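Local coordinates for Fe(2+) transporter FeoB (Legionella pneumophila, PDB 3IBY), which is the probable transporter of a GTP-driven ferrous iron uptake system, represented here by its cytosolic part with the GTP-binding G domain, at residues I87-D92 and V113-N118. Sequence-based numbering, arbitrary orientation.
Sequences IINVID and VVVALN
I91 and V115 meet on one face of two neighbouring parallel strands, 87-92 and 113-118, joined by helix 96-106 in a beta-alpha-beta crossover of the P-loop G domain. Five backbone hydrogen bonds link the strands, from V114 N–I87 O to N118 N–I91 O. Beta-branched residues suit these buried, interior strands, their branches filling the layers against the helices. The I91 chain is extended, with CG1 anti to the carbonyl carbon (chi1 -69°), which sets CG1 3.7 Å from V115 CG1. Its CG2 branch meets L117 CD2 at 3.8 Å. L96 and L100 of the crossover helix cover I91. N89, on this same face, lays CB against V113 CG1 at 3.7 Å, while its buried amide ND2 is satisfied by T103 OG1 of that helix. On the other face I88 and V114 lie side by side, CG1 to CG1 at 3.8 Å. A116, whose single methyl touches L157 of helix 154-162, brings CB within 4.2 Å of I88 CG2. At the C-terminal ends, the predicted GTP-binding residue N118 has CG anti to its backbone N (chi1 -165°), carrying the amide to two loops: ND2 bonds C12 O of the P-loop and OD1 accepts from A148 N.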
ATOM      1  N   ILE A  87      -6.009   4.704   3.763  1.00 12.34           N
ATOM      2  CA  ILE A  87      -5.504   4.475   2.386  1.00 12.30           C
ATOM      3  C   ILE A  87      -6.484   3.681   1.559  1.00 11.57           C
ATOM      4  O   ILE A  87      -7.078   2.704   2.028  1.00 11.75           O
ATOM      5  CB  ILE A  87      -4.176   3.706   2.369  1.00 12.55           C
ATOM      6  CG1 ILE A  87      -3.075   4.523   3.044  1.00 13.75           C
ATOM      7  CG2 ILE A  87      -3.744   3.364   0.958  1.00 12.08           C
ATOM      8  CD1 ILE A  87      -2.069   3.620   3.836  1.00 13.98           C
ATOM      9  N   ILE A  88      -6.624   4.115   0.320  1.00 10.69           N
ATOM     10  CA  ILE A  88      -7.356   3.392  -0.683  1.00 10.66           C
ATOM     11  C   ILE A  88      -6.317   2.801  -1.608  1.00 12.02           C
ATOM     12  O   ILE A  88      -5.697   3.502  -2.463  1.00 13.50           O
ATOM     13  CB  ILE A  88      -8.309   4.284  -1.508  1.00 10.07           C
ATOM     14  CG1 ILE A  88      -9.332   4.961  -0.608  1.00  9.51           C
ATOM     15  CG2 ILE A  88      -9.047   3.451  -2.524  1.00  7.53           C
ATOM     16  CD1 ILE A  88     -10.130   6.055  -1.364  1.00 10.21           C
ATOM     17  N   ASN A  89      -6.085   1.514  -1.418  1.00 12.21           N
ATOM     18  CA  ASN A  89      -5.131   0.793  -2.213  1.00 11.77           C
ATOM     19  C   ASN A  89      -5.898   0.279  -3.424  1.00 12.04           C
ATOM     20  O   ASN A  89      -6.783  -0.575  -3.318  1.00 11.73           O
ATOM     21  CB  ASN A  89      -4.546  -0.312  -1.347  1.00 11.60           C
ATOM     22  CG  ASN A  89      -3.617  -1.224  -2.088  1.00 12.35           C
ATOM     23  OD1 ASN A  89      -3.059  -0.869  -3.145  1.00 13.33           O
ATOM     24  ND2 ASN A  89      -3.431  -2.422  -1.538  1.00  8.18           N
ATOM     25  N   VAL A  90      -5.576   0.841  -4.582  1.00 12.78           N
ATOM     26  CA  VAL A  90      -6.127   0.373  -5.864  1.00 12.42           C
ATOM     27  C   VAL A  90      -5.300  -0.725  -6.462  1.00 12.08           C
ATOM     28  O   VAL A  90      -4.132  -0.536  -6.769  1.00 10.65           O
ATOM     29  CB  VAL A  90      -6.127   1.437  -6.974  1.00 12.58           C
ATOM     30  CG1 VAL A  90      -7.264   1.129  -7.953  1.00 12.20           C
ATOM     31  CG2 VAL A  90      -6.253   2.761  -6.413  1.00 13.06           C
ATOM     32  N   ILE A  91      -5.964  -1.843  -6.697  1.00 12.82           N
ATOM     33  CA  ILE A  91      -5.357  -3.020  -7.266  1.00 12.97           C
ATOM     34  C   ILE A  91      -5.943  -3.268  -8.613  1.00 13.07           C
ATOM     35  O   ILE A  91      -7.137  -3.062  -8.805  1.00 13.17           O
ATOM     36  CB  ILE A  91      -5.694  -4.206  -6.399  1.00 13.22           C
ATOM     37  CG1 ILE A  91      -4.970  -4.061  -5.082  1.00 14.00           C
ATOM     38  CG2 ILE A  91      -5.283  -5.507  -7.046  1.00 12.38           C
ATOM     39  CD1 ILE A  91      -5.142  -5.213  -4.189  1.00 14.61           C
ATOM     40  N   ASP A  92      -5.109  -3.745  -9.532  1.00 13.59           N
ATOM     41  CA  ASP A  92      -5.540  -4.218 -10.854  1.00 13.55           C
ATOM     42  C   ASP A  92      -5.791  -5.720 -10.758  1.00 12.90           C
ATOM     43  O   ASP A  92      -4.860  -6.476 -10.582  1.00 12.79           O
ATOM     44  CB  ASP A  92      -4.465  -3.928 -11.924  1.00 13.29           C
ATOM     45  CG  ASP A  92      -4.901  -4.357 -13.349  1.00 14.54           C
ATOM     46  OD1 ASP A  92      -5.930  -5.051 -13.445  1.00 16.50           O
ATOM     47  OD2 ASP A  92      -4.233  -4.014 -14.377  1.00 14.09           O
ATOM     48  N   VAL A 113      -6.653   0.594   5.695  1.00 11.69           N
ATOM     49  CA  VAL A 113      -6.608   0.412   4.264  1.00 11.28           C
ATOM     50  C   VAL A 113      -7.883  -0.263   3.838  1.00 12.10           C
ATOM     51  O   VAL A 113      -8.401  -1.104   4.546  1.00 12.68           O
ATOM     52  CB  VAL A 113      -5.410  -0.459   3.771  1.00 11.15           C
ATOM     53  CG1 VAL A 113      -5.349  -0.520   2.254  1.00  7.62           C
ATOM     54  CG2 VAL A 113      -4.107   0.071   4.311  1.00  8.96           C
ATOM     55  N   VAL A 114      -8.377   0.147   2.670  1.00 12.22           N
ATOM     56  CA  VAL A 114      -9.495  -0.466   1.978  1.00 11.77           C
ATOM     57  C   VAL A 114      -8.904  -0.777   0.579  1.00 11.75           C
ATOM     58  O   VAL A 114      -8.149   0.040   0.043  1.00 10.64           O
ATOM     59  CB  VAL A 114     -10.672   0.532   1.878  1.00 11.66           C
ATOM     60  CG1 VAL A 114     -10.175   1.838   1.290  1.00 12.00           C
ATOM     61  CG2 VAL A 114     -11.778  -0.014   1.002  1.00 11.62           C
ATOM     62  N   VAL A 115      -9.207  -1.951   0.015  1.00 11.80           N
ATOM     63  CA  VAL A 115      -8.724  -2.309  -1.309  1.00 11.72           C
ATOM     64  C   VAL A 115      -9.837  -2.090  -2.308  1.00 11.81           C
ATOM     65  O   VAL A 115     -10.983  -2.486  -2.067  1.00 12.47           O
ATOM     66  CB  VAL A 115      -8.254  -3.733  -1.365  1.00 11.74           C
ATOM     67  CG1 VAL A 115      -7.920  -4.116  -2.789  1.00 12.85           C
ATOM     68  CG2 VAL A 115      -7.055  -3.881  -0.510  1.00 11.14           C
ATOM     69  N   ALA A 116      -9.501  -1.384  -3.386  1.00 11.73           N
ATOM     70  CA  ALA A 116     -10.386  -1.143  -4.550  1.00 11.59           C
ATOM     71  C   ALA A 116      -9.883  -2.060  -5.642  1.00 11.95           C
ATOM     72  O   ALA A 116      -8.780  -1.858  -6.129  1.00 12.49           O
ATOM     73  CB  ALA A 116     -10.284   0.279  -5.021  1.00 10.27           C
ATOM     74  N   LEU A 117     -10.652  -3.093  -5.991  1.00 12.61           N
ATOM     75  CA  LEU A 117     -10.158  -4.184  -6.850  1.00 12.04           C
ATOM     76  C   LEU A 117     -10.700  -3.853  -8.208  1.00 11.56           C
ATOM     77  O   LEU A 117     -11.850  -4.102  -8.509  1.00  9.31           O
ATOM     78  CB  LEU A 117     -10.685  -5.510  -6.334  1.00 12.70           C
ATOM     79  CG  LEU A 117      -9.940  -6.845  -6.475  1.00 13.94           C
ATOM     80  CD1 LEU A 117     -10.994  -7.871  -6.825  1.00 10.69           C
ATOM     81  CD2 LEU A 117      -8.807  -6.839  -7.487  1.00 14.25           C
ATOM     82  N   ASN A 118      -9.866  -3.186  -8.987  1.00 12.38           N
ATOM     83  CA  ASN A 118     -10.294  -2.549 -10.220  1.00 13.56           C
ATOM     84  C   ASN A 118     -10.155  -3.529 -11.406  1.00 13.86           C
ATOM     85  O   ASN A 118      -9.597  -4.601 -11.264  1.00 14.30           O
ATOM     86  CB  ASN A 118      -9.474  -1.261 -10.408  1.00 13.59           C
ATOM     87  CG  ASN A 118     -10.045  -0.315 -11.460  1.00 15.17           C
ATOM     88  OD1 ASN A 118     -11.206  -0.446 -11.893  1.00 17.47           O
ATOM     89  ND2 ASN A 118      -9.221   0.647 -11.889  1.00  9.90           N
TER